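Local coordinates for protein reducing end xylose-releasing exo-oligoxylanase (Bacillus halodurans, PDB 1WU4) that hydrolyses xylooligosaccharides of three or more units, releasing xylose from the reducing end with inversion of anomeric configuration, at residues Phe133-Phe138 and Glu205-Trp210; His199-Tyr204 and Gly272-Trp277; Arg227-Ile232 and Glu243-Asp248; Asn327-Leu332 and Leu366-Ala371. The protein carries 1 engineered substitution. All coordinates share one frame; numbering follows the deposited sequence.

Contact 1. Residues Phe133-Phe138 and Glu205-Trp210; sequences FALALF and ELFSLW
F138 and W210 meet where W210 CB sits over one face of the F138 ring, a CH-pi contact 3.8 Å from the ring centroid and 17° off its normal. The two side chains run past each other in opposite directions, which brings the indole atom W210 CE3 to 3.7 Å from F138 CB. In F138, CG is anti to the carbonyl carbon (chi1 -81°), and the ring reaches the end of helix 201-210, its CE1 lying 3.5 Å from W210 O. F207 CD1 approaches the same ring at F138 CE2, 3.9 Å away. The edge of F207 also abuts the backbone of helix 127-144: L135 N lies near the plane of its ring, 3.8 Å from F207 CE1, while A134 CB rests by F207 CZ. L135, with CG anti to its backbone N, brings CD1 to 3.9 Å from L206 CD1 and also against the indole edge at W210 CZ3. No hydrogen bond crosses this apolar interface. The segment axes stay 10.9 Å apart at 57°, a spacing bridged largely by aromatic side chains. L162 of helix 154-167 touches A134, F138 and F207, and W277 of helix 265-278 packs on L135 and L206, placing the contact among the helices of the (alpha/alpha)6 barrel.

Contact 2. Residues His199-Tyr204 and Gly272-Trp277; sequences HLPHFY and GLDAEW
The imidazole of H202 directs its edge toward the face of W277, an offset edge-to-face pair with centroids 5.6 Å apart and planes at 70°. H202 CD2 leads, 3.9 Å from W277 CE3, and the same carbon lies 3.8 Å from L273 CD2. F203 CD1 lies over the rim of one imidazole face; the opposite face lies against D274, with D274 N over the ring centre. This wedged placement uses a first torsion of 46°, which sets CG between the backbone N and the carbonyl carbon. The backbones are correspondingly close, H202 CA being 5.1 Å from D274 CA. The first turn of helix 201-210, which follows L200 at the N-cap, thus packs on helix 265-278 within the (alpha/alpha)6 barrel of glycoside hydrolase family 8. The D274 carboxylate is turned 30° from the imidazole plane, with OD1 3.3 Å from H202 CB and OD2 near P201 CG. Its OD1 is held by a salt bridge to R227, which would be expected to temper its influence on H202 ND1, 4.2 Å from D274 OD1. That buried nitrogen has no partner in the model. F203 CE1 approaches W277 CZ3 obliquely, while L273 CG lies over the indole, whose NE1 is hydrogen-bonded to F376 O.

Contact 3. Residues Arg227-Ile232 and Glu243-Asp248; sequences REYLKI and EYAYYD
The phenol ring of Y229 meets segment 243-248 with its edge: Y246 O and Y247 O both lie near the ring plane, Y247 O being 3.5 Å from Y229 CE1. A245 CB comes in obliquely and lies 3.3 Å from Y229 OH. The ring of H199 also meets that of Y229. An extended first torsion, CG anti to the backbone N (chi1 -177°), carries the ring away from helix 216-233 to the strand. There Y229 OH donates to Y246 O at 2.8 Å, the donor standing 50° out of the carbonyl plane and so not on a lone pair. A245 O, though 3.2 Å from Y229 OH, is too poorly angled to be bonded. A phenylalanine in place of Y229 would probably leave Y246 O without this bond and the ring less firmly fixed against the strand. Farther along the helix, I232 CD1 touches D248 O at 3.6 Å. Y246 and Y247 point away from the helix, their hydroxyls hydrogen-bonded to E254 and E192, and strand 245-246 pairs antiparallel with 193-194. The helix is joined to the strand and the loop after it largely through main-chain carbonyls, so the contact probably depends more on the course of that backbone than on the identity of its side chains.

Contact 4. Residues Asn327-Leu332 and Leu366-Ala371; sequences NAMGSL and LFAMLA
M329 lies against A368 and A371, its sulfur 3.6 Å from A368 CA and its methyl group CE 3.9 Å from A371 CB. CG is anti to the backbone N (chi1 -176°) and the chain stays extended beyond it, which lets the thioether run across the surface of helix 358-372 and touch it with successive atoms. CB of M329 meets A368 CB at 4.0 Å, CG adjoins A371 CB, and SD also comes within 3.9 Å of F367 O. The side chain thus lies across the helix between A368 and A371, one turn apart.

A371 receives two neighbours on its single methyl group: M329 CE, and L332 CD1 at 3.8 Å. In L332, CG is anti to the carbonyl carbon, and its CD1 branch also reaches A371 O. At A368 the backbones come close, M329 CA being 5.1 Å from A368 CA. The small A368 side chain is consistent with so near an approach. An alanine in place of M329 would probably open a gap along this helix and leave the A371 methyl with L332 as its main neighbour across the contact.

F347 of helix 340-348 also packs on A368, F376 on A371 and L17 on L332. F367 runs off toward Y74, its side chain about 8 Å from that of E70, the probable proton donor. This close packing, without a hydrogen bond across it, joins the end of helix 320-329 and the 3-10 segment 331-332 to helix 358-372 within the (alpha/alpha)6 barrel of glycoside hydrolase family 8.

Contacts 1, 2 and 4 are buried, whereas contact 3 is only partly so and lies farthest from the centre of the chain. Contacts 1 and 2 share helix 201-210, one using its end and the other its start, and touch directly where L135 CD2 lies 3.5 Å from F203 CD2. Contact 2 continues into contact 4 as L273 and G272 pack on M329 and L332. R227 ties contact 3 inward with two salt bridges, to E205 of contact 1 and D274 of contact 2. The chemistry shifts accordingly: aromatic in contact 1, mixed ring and carboxylate in contact 2, aliphatic and sulfur in contact 4, and a hydrogen bond to main chain in contact 3.

Contact 1. Residues Phe133-Phe138 and Glu205-Trp210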
# COMPACT_ATOMS: atom_id res chain seq x y z
N PHE A 133 2.65 7.32 4.49
CA PHE A 133 2.47 8.52 5.32
C PHE A 133 2.74 9.76 4.47
O PHE A 133 1.96 10.70 4.45
CB PHE A 133 3.46 8.56 6.51
CG PHE A 133 3.09 7.66 7.66
CD1 PHE A 133 1.79 7.62 8.16
CD2 PHE A 133 4.07 6.90 8.29
CE1 PHE A 133 1.48 6.83 9.27
CE2 PHE A 133 3.76 6.10 9.39
CZ PHE A 133 2.47 6.07 9.88
N ALA A 134 3.87 9.74 3.77
CA ALA A 134 4.26 10.87 2.94
C ALA A 134 3.23 11.25 1.88
O ALA A 134 2.85 12.41 1.78
CB ALA A 134 5.61 10.60 2.28
N LEU A 135 2.76 10.28 1.10
CA LEU A 135 1.78 10.63 0.08
C LEU A 135 0.45 11.05 0.69
O LEU A 135 -0.18 12.00 0.21
CB LEU A 135 1.56 9.48 -0.92
CG LEU A 135 0.76 9.92 -2.15
CD1 LEU A 135 1.49 11.05 -2.87
CD2 LEU A 135 0.56 8.75 -3.10
N ALA A 136 0.02 10.37 1.75
CA ALA A 136 -1.23 10.72 2.41
C ALA A 136 -1.16 12.16 2.92
O ALA A 136 -2.13 12.91 2.83
CB ALA A 136 -1.52 9.77 3.56
N LEU A 137 -0.01 12.54 3.46
CA LEU A 137 0.19 13.89 3.97
C LEU A 137 0.16 14.92 2.83
O LEU A 137 -0.40 16.00 2.99
CB LEU A 137 1.51 13.98 4.74
CG LEU A 137 1.51 13.31 6.11
CD1 LEU A 137 2.93 13.12 6.60
CD2 LEU A 137 0.71 14.14 7.10
N PHE A 138 0.75 14.59 1.68
CA PHE A 138 0.71 15.52 0.55
C PHE A 138 -0.75 15.68 0.12
O PHE A 138 -1.20 16.79 -0.15
CB PHE A 138 1.52 15.00 -0.65
CG PHE A 138 3.00 15.25 -0.55
CD1 PHE A 138 3.50 16.54 -0.33
CD2 PHE A 138 3.90 14.21 -0.73
CE1 PHE A 138 4.87 16.77 -0.28
CE2 PHE A 138 5.28 14.44 -0.68
CZ PHE A 138 5.77 15.72 -0.46
N GLU A 205 6.53 9.01 -8.50
CA GLU A 205 6.31 9.98 -9.57
C GLU A 205 5.79 11.27 -8.95
O GLU A 205 6.18 12.37 -9.32
CB GLU A 205 5.28 9.45 -10.57
CG GLU A 205 5.71 8.20 -11.31
CD GLU A 205 6.56 8.51 -12.53
OE1 GLU A 205 7.44 9.39 -12.44
OE2 GLU A 205 6.33 7.87 -13.57
N LEU A 206 4.88 11.12 -7.99
CA LEU A 206 4.31 12.29 -7.33
C LEU A 206 5.35 12.93 -6.41
O LEU A 206 5.41 14.15 -6.30
CB LEU A 206 3.05 11.89 -6.56
CG LEU A 206 1.93 11.39 -7.50
CD1 LEU A 206 0.77 10.85 -6.68
CD2 LEU A 206 1.48 12.52 -8.41
N PHE A 207 6.18 12.12 -5.76
CA PHE A 207 7.22 12.68 -4.91
C PHE A 207 8.18 13.51 -5.77
O PHE A 207 8.73 14.51 -5.31
CB PHE A 207 8.02 11.58 -4.20
CG PHE A 207 7.23 10.76 -3.21
CD1 PHE A 207 5.98 11.17 -2.75
CD2 PHE A 207 7.77 9.58 -2.71
CE1 PHE A 207 5.27 10.41 -1.81
CE2 PHE A 207 7.07 8.81 -1.77
CZ PHE A 207 5.82 9.23 -1.33
N SER A 208 8.36 13.11 -7.03
CA SER A 208 9.26 13.85 -7.92
C SER A 208 8.71 15.23 -8.25
O SER A 208 9.43 16.07 -8.80
CB SER A 208 9.51 13.06 -9.21
OG SER A 208 8.47 13.22 -10.16
N LEU A 209 7.45 15.47 -7.90
CA LEU A 209 6.82 16.77 -8.15
C LEU A 209 6.67 17.58 -6.87
O LEU A 209 6.71 18.81 -6.91
CB LEU A 209 5.43 16.58 -8.76
CG LEU A 209 5.31 15.79 -10.07
CD1 LEU A 209 3.85 15.64 -10.44
CD2 LEU A 209 6.08 16.50 -11.17
N TRP A 210 6.51 16.89 -5.74
CA TRP A 210 6.25 17.57 -4.48
C TRP A 210 7.29 17.50 -3.36
O TRP A 210 7.19 18.25 -2.38
CB TRP A 210 4.90 17.10 -3.93
CG TRP A 210 3.78 17.18 -4.94
CD1 TRP A 210 3.64 18.12 -5.92
CD2 TRP A 210 2.64 16.33 -5.02
NE1 TRP A 210 2.47 17.90 -6.62
CE2 TRP A 210 1.84 16.81 -6.08
CE3 TRP A 210 2.20 15.21 -4.30
CZ2 TRP A 210 0.63 16.21 -6.44
CZ3 TRP A 210 1.00 14.61 -4.66
CH2 TRP A 210 0.23 15.11 -5.72

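Contact 2. Residues His199-Tyr204 and Gly272-Trp277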
# COMPACT_ATOMS: atom_id res chain seq x y z
N HIS A 199 7.36 -1.49 -3.48
CA HIS A 199 7.63 -0.62 -4.62
C HIS A 199 6.39 0.06 -5.17
O HIS A 199 5.49 -0.59 -5.70
CB HIS A 199 8.36 -1.42 -5.70
CG HIS A 199 9.74 -1.81 -5.30
ND1 HIS A 199 10.86 -1.13 -5.73
CD2 HIS A 199 10.19 -2.76 -4.44
CE1 HIS A 199 11.93 -1.63 -5.14
NE2 HIS A 199 11.55 -2.62 -4.36
N LEU A 200 6.37 1.38 -5.05
CA LEU A 200 5.24 2.19 -5.49
C LEU A 200 5.74 3.27 -6.46
O LEU A 200 5.82 4.45 -6.10
CB LEU A 200 4.58 2.84 -4.28
CG LEU A 200 4.21 1.88 -3.14
CD1 LEU A 200 3.72 2.68 -1.94
CD2 LEU A 200 3.14 0.89 -3.60
N PRO A 201 6.06 2.88 -7.70
CA PRO A 201 6.55 3.86 -8.67
C PRO A 201 5.60 5.03 -8.87
O PRO A 201 6.05 6.16 -9.09
CB PRO A 201 6.75 3.03 -9.94
CG PRO A 201 5.80 1.89 -9.78
CD PRO A 201 5.91 1.55 -8.32
N HIS A 202 4.30 4.77 -8.78
CA HIS A 202 3.31 5.82 -8.94
C HIS A 202 3.38 6.84 -7.80
O HIS A 202 3.09 8.01 -8.00
CB HIS A 202 1.90 5.21 -9.07
CG HIS A 202 1.58 4.15 -8.07
ND1 HIS A 202 2.39 3.04 -7.88
CD2 HIS A 202 0.53 4.00 -7.23
CE1 HIS A 202 1.85 2.26 -6.96
NE2 HIS A 202 0.72 2.81 -6.55
N PHE A 203 3.78 6.39 -6.61
CA PHE A 203 3.93 7.30 -5.48
C PHE A 203 5.18 8.15 -5.72
O PHE A 203 5.17 9.36 -5.51
CB PHE A 203 4.12 6.52 -4.17
CG PHE A 203 2.84 6.04 -3.53
CD1 PHE A 203 1.81 5.51 -4.29
CD2 PHE A 203 2.69 6.08 -2.14
CE1 PHE A 203 0.64 5.03 -3.69
CE2 PHE A 203 1.54 5.61 -1.53
CZ PHE A 203 0.51 5.08 -2.30
N TYR A 204 6.26 7.51 -6.17
CA TYR A 204 7.51 8.23 -6.41
C TYR A 204 7.38 9.28 -7.51
O TYR A 204 8.04 10.31 -7.46
CB TYR A 204 8.64 7.24 -6.73
CG TYR A 204 8.70 6.05 -5.79
CD1 TYR A 204 8.20 6.12 -4.49
CD2 TYR A 204 9.19 4.82 -6.23
CE1 TYR A 204 8.17 5.01 -3.66
CE2 TYR A 204 9.18 3.70 -5.41
CZ TYR A 204 8.65 3.80 -4.12
OH TYR A 204 8.56 2.67 -3.34
N GLY A 272 -1.86 -2.37 -10.64
CA GLY A 272 -3.14 -1.87 -11.12
C GLY A 272 -3.29 -0.37 -10.90
O GLY A 272 -3.72 0.36 -11.79
N LEU A 273 -2.93 0.11 -9.71
CA LEU A 273 -3.07 1.53 -9.43
C LEU A 273 -2.10 2.37 -10.25
O LEU A 273 -2.46 3.45 -10.72
CB LEU A 273 -2.87 1.81 -7.93
CG LEU A 273 -3.26 3.23 -7.51
CD1 LEU A 273 -4.72 3.50 -7.84
CD2 LEU A 273 -3.01 3.40 -6.01
N ASP A 274 -0.87 1.89 -10.43
CA ASP A 274 0.10 2.62 -11.23
C ASP A 274 -0.40 2.73 -12.68
O ASP A 274 -0.25 3.77 -13.31
CB ASP A 274 1.47 1.92 -11.19
CG ASP A 274 2.54 2.64 -12.00
OD1 ASP A 274 2.56 3.89 -12.00
OD2 ASP A 274 3.38 1.96 -12.63
N ALA A 275 -1.01 1.66 -13.18
CA ALA A 275 -1.53 1.67 -14.55
C ALA A 275 -2.64 2.71 -14.68
O ALA A 275 -2.70 3.44 -15.67
CB ALA A 275 -2.06 0.29 -14.92
N GLU A 276 -3.51 2.77 -13.69
CA GLU A 276 -4.62 3.72 -13.72
C GLU A 276 -4.14 5.17 -13.62
O GLU A 276 -4.59 6.03 -14.37
CB GLU A 276 -5.60 3.44 -12.58
CG GLU A 276 -6.78 4.40 -12.51
CD GLU A 276 -7.51 4.55 -13.83
OE1 GLU A 276 -7.53 3.58 -14.62
OE2 GLU A 276 -8.08 5.64 -14.08
N TRP A 277 -3.22 5.43 -12.70
CA TRP A 277 -2.70 6.77 -12.51
C TRP A 277 -1.75 7.27 -13.60
O TRP A 277 -1.91 8.38 -14.11
CB TRP A 277 -1.97 6.87 -11.17
CG TRP A 277 -2.86 6.96 -9.96
CD1 TRP A 277 -4.22 6.85 -9.92
CD2 TRP A 277 -2.44 7.17 -8.61
NE1 TRP A 277 -4.67 6.98 -8.63
CE2 TRP A 277 -3.60 7.17 -7.80
CE3 TRP A 277 -1.19 7.36 -8.00
CZ2 TRP A 277 -3.55 7.36 -6.41
CZ3 TRP A 277 -1.14 7.54 -6.61
CH2 TRP A 277 -2.31 7.53 -5.84

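Contact 3. Residues Arg227-Ile232 and Glu243-Asp248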
# COMPACT_ATOMS: atom_id res chain seq x y z
N ARG A 227 10.02 0.28 -11.41
CA ARG A 227 9.30 -0.36 -12.51
C ARG A 227 10.16 -1.45 -13.13
O ARG A 227 9.67 -2.53 -13.47
CB ARG A 227 8.89 0.68 -13.56
CG ARG A 227 7.84 1.67 -13.06
CD ARG A 227 7.03 2.28 -14.20
NE ARG A 227 5.93 3.11 -13.71
CZ ARG A 227 6.04 4.39 -13.40
NH1 ARG A 227 7.20 5.02 -13.53
NH2 ARG A 227 4.98 5.06 -12.96
N GLU A 228 11.46 -1.19 -13.26
CA GLU A 228 12.35 -2.19 -13.83
C GLU A 228 12.56 -3.35 -12.87
O GLU A 228 12.67 -4.50 -13.28
CB GLU A 228 13.70 -1.56 -14.20
CG GLU A 228 13.63 -0.68 -15.44
CD GLU A 228 13.10 -1.44 -16.64
OE1 GLU A 228 13.72 -2.45 -17.03
OE2 GLU A 228 12.05 -1.03 -17.19
N TYR A 229 12.59 -3.04 -11.57
CA TYR A 229 12.79 -4.06 -10.55
C TYR A 229 11.64 -5.06 -10.54
O TYR A 229 11.85 -6.27 -10.42
CB TYR A 229 12.92 -3.40 -9.18
CG TYR A 229 13.22 -4.34 -8.03
CD1 TYR A 229 14.42 -5.04 -7.97
CD2 TYR A 229 12.30 -4.52 -7.00
CE1 TYR A 229 14.71 -5.89 -6.89
CE2 TYR A 229 12.57 -5.36 -5.93
CZ TYR A 229 13.77 -6.04 -5.88
OH TYR A 229 14.04 -6.86 -4.81
N LEU A 230 10.41 -4.56 -10.66
CA LEU A 230 9.26 -5.44 -10.66
C LEU A 230 9.33 -6.45 -11.80
O LEU A 230 8.88 -7.59 -11.67
CB LEU A 230 7.96 -4.63 -10.74
CG LEU A 230 7.59 -3.86 -9.47
CD1 LEU A 230 6.31 -3.07 -9.71
CD2 LEU A 230 7.41 -4.82 -8.31
N LYS A 231 9.93 -6.04 -12.92
CA LYS A 231 10.05 -6.93 -14.07
C LYS A 231 10.92 -8.15 -13.76
O LYS A 231 10.63 -9.25 -14.22
CB LYS A 231 10.62 -6.17 -15.28
CG LYS A 231 9.72 -5.07 -15.79
CD LYS A 231 10.23 -4.48 -17.10
CE LYS A 231 9.29 -3.41 -17.63
NZ LYS A 231 9.79 -2.81 -18.89
N ILE A 232 11.98 -7.96 -12.98
CA ILE A 232 12.83 -9.09 -12.65
C ILE A 232 12.41 -9.83 -11.37
O ILE A 232 12.81 -10.97 -11.15
CB ILE A 232 14.33 -8.68 -12.53
CG1 ILE A 232 14.53 -7.65 -11.41
CG2 ILE A 232 14.82 -8.12 -13.86
CD1 ILE A 232 16.00 -7.32 -11.15
N GLU A 243 7.93 -12.37 -1.21
CA GLU A 243 7.71 -11.34 -0.21
C GLU A 243 8.96 -10.46 -0.07
O GLU A 243 8.87 -9.24 -0.09
CB GLU A 243 7.33 -11.97 1.13
CG GLU A 243 5.96 -12.61 1.10
CD GLU A 243 5.53 -13.13 2.46
OE1 GLU A 243 6.11 -14.14 2.92
OE2 GLU A 243 4.63 -12.52 3.06
N TYR A 244 10.12 -11.10 0.07
CA TYR A 244 11.40 -10.38 0.15
C TYR A 244 12.22 -10.82 -1.06
O TYR A 244 12.15 -11.97 -1.49
CB TYR A 244 12.21 -10.75 1.39
CG TYR A 244 11.66 -10.39 2.75
CD1 TYR A 244 10.43 -9.74 2.90
CD2 TYR A 244 12.36 -10.74 3.90
CE1 TYR A 244 9.91 -9.47 4.18
CE2 TYR A 244 11.86 -10.48 5.17
CZ TYR A 244 10.64 -9.85 5.30
OH TYR A 244 10.14 -9.63 6.57
N ALA A 245 13.02 -9.90 -1.58
CA ALA A 245 13.87 -10.22 -2.73
C ALA A 245 15.15 -9.41 -2.64
O ALA A 245 15.17 -8.30 -2.13
CB ALA A 245 13.14 -9.90 -4.03
N TYR A 246 16.24 -9.99 -3.14
CA TYR A 246 17.52 -9.31 -3.15
C TYR A 246 17.44 -8.23 -4.23
O TYR A 246 16.48 -8.20 -5.01
CB TYR A 246 18.63 -10.30 -3.48
CG TYR A 246 18.81 -11.37 -2.44
CD1 TYR A 246 19.26 -11.06 -1.16
CD2 TYR A 246 18.53 -12.71 -2.73
CE1 TYR A 246 19.42 -12.04 -0.19
CE2 TYR A 246 18.69 -13.70 -1.77
CZ TYR A 246 19.13 -13.37 -0.50
OH TYR A 246 19.30 -14.35 0.44
N TYR A 247 18.43 -7.34 -4.28
CA TYR A 247 18.41 -6.31 -5.30
C TYR A 247 18.51 -6.94 -6.68
O TYR A 247 18.06 -6.36 -7.66
CB TYR A 247 19.56 -5.32 -5.12
CG TYR A 247 19.48 -4.47 -3.86
CD1 TYR A 247 18.26 -3.96 -3.41
CD2 TYR A 247 20.63 -4.14 -3.16
CE1 TYR A 247 18.19 -3.14 -2.29
CE2 TYR A 247 20.58 -3.32 -2.03
CZ TYR A 247 19.36 -2.82 -1.61
OH TYR A 247 19.31 -2.00 -0.50
N ASP A 248 19.10 -8.14 -6.76
CA ASP A 248 19.23 -8.81 -8.05
C ASP A 248 17.91 -9.38 -8.54
O ASP A 248 17.84 -9.95 -9.63
CB ASP A 248 20.31 -9.91 -8.01
CG ASP A 248 19.98 -11.05 -7.06
OD1 ASP A 248 18.79 -11.40 -6.93
OD2 ASP A 248 20.92 -11.63 -6.46

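Contact 4. Residues Asn327-Leu332 and Leu366-Ala371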
# COMPACT_ATOMS: atom_id res chain seq x y z
N ASN A 327 -5.95 -9.19 -6.55
CA ASN A 327 -6.00 -9.69 -7.92
C ASN A 327 -7.05 -8.92 -8.71
O ASN A 327 -6.86 -8.65 -9.90
CB ASN A 327 -6.32 -11.19 -7.94
CG ASN A 327 -5.12 -12.05 -7.59
OD1 ASN A 327 -3.98 -11.57 -7.58
ND2 ASN A 327 -5.36 -13.32 -7.32
N ALA A 328 -8.15 -8.57 -8.06
CA ALA A 328 -9.21 -7.82 -8.72
C ALA A 328 -8.73 -6.40 -9.02
O ALA A 328 -8.96 -5.87 -10.11
CB ALA A 328 -10.45 -7.78 -7.84
N MET A 329 -8.05 -5.77 -8.06
CA MET A 329 -7.54 -4.42 -8.25
C MET A 329 -6.53 -4.43 -9.41
O MET A 329 -6.40 -3.44 -10.14
CB MET A 329 -6.87 -3.92 -6.97
CG MET A 329 -6.37 -2.48 -7.03
SD MET A 329 -6.20 -1.82 -5.36
CE MET A 329 -5.03 -0.48 -5.64
N GLY A 330 -5.84 -5.55 -9.57
CA GLY A 330 -4.87 -5.68 -10.64
C GLY A 330 -5.51 -5.53 -12.02
O GLY A 330 -4.83 -5.16 -12.97
N SER A 331 -6.80 -5.81 -12.11
CA SER A 331 -7.51 -5.70 -13.39
C SER A 331 -7.42 -4.31 -14.01
O SER A 331 -7.62 -4.15 -15.21
CB SER A 331 -8.98 -6.10 -13.22
OG SER A 331 -9.10 -7.47 -12.88
N LEU A 332 -7.12 -3.29 -13.21
CA LEU A 332 -7.00 -1.94 -13.74
C LEU A 332 -5.83 -1.85 -14.72
O LEU A 332 -5.76 -0.92 -15.53
CB LEU A 332 -6.81 -0.93 -12.60
CG LEU A 332 -8.04 -0.64 -11.74
CD1 LEU A 332 -7.63 0.10 -10.48
CD2 LEU A 332 -9.05 0.17 -12.54
N LEU A 366 -10.71 -2.54 1.09
CA LEU A 366 -11.15 -1.16 0.90
C LEU A 366 -10.36 -0.46 -0.21
O LEU A 366 -10.94 0.28 -1.00
CB LEU A 366 -11.07 -0.36 2.20
CG LEU A 366 -11.51 1.11 2.10
CD1 LEU A 366 -12.92 1.21 1.52
CD2 LEU A 366 -11.47 1.76 3.48
N PHE A 367 -9.05 -0.69 -0.26
CA PHE A 367 -8.26 -0.06 -1.32
C PHE A 367 -8.78 -0.50 -2.69
O PHE A 367 -8.91 0.32 -3.60
CB PHE A 367 -6.78 -0.42 -1.19
CG PHE A 367 -6.04 0.39 -0.15
CD1 PHE A 367 -6.25 1.76 -0.03
CD2 PHE A 367 -5.11 -0.22 0.68
CE1 PHE A 367 -5.53 2.51 0.91
CE2 PHE A 367 -4.38 0.52 1.61
CZ PHE A 367 -4.60 1.89 1.72
N ALA A 368 -9.07 -1.79 -2.83
CA ALA A 368 -9.58 -2.31 -4.10
C ALA A 368 -10.97 -1.74 -4.42
O ALA A 368 -11.28 -1.47 -5.58
CB ALA A 368 -9.63 -3.83 -4.05
N MET A 369 -11.79 -1.56 -3.39
CA MET A 369 -13.13 -1.01 -3.60
C MET A 369 -13.01 0.43 -4.09
O MET A 369 -13.75 0.86 -4.97
CB MET A 369 -13.93 -1.05 -2.30
CG MET A 369 -15.44 -1.04 -2.51
SD MET A 369 -16.02 -2.52 -3.39
CE MET A 369 -16.48 -3.56 -2.03
N LEU A 370 -12.07 1.17 -3.52
CA LEU A 370 -11.86 2.56 -3.93
C LEU A 370 -11.30 2.62 -5.35
O LEU A 370 -11.82 3.35 -6.19
CB LEU A 370 -10.91 3.27 -2.97
CG LEU A 370 -11.42 3.53 -1.55
CD1 LEU A 370 -10.29 4.09 -0.70
CD2 LEU A 370 -12.59 4.50 -1.59
N ALA A 371 -10.26 1.84 -5.62
CA ALA A 371 -9.64 1.86 -6.94
C ALA A 371 -10.55 1.38 -8.07
O ALA A 371 -10.62 2.00 -9.13
CB ALA A 371 -8.35 1.04 -6.92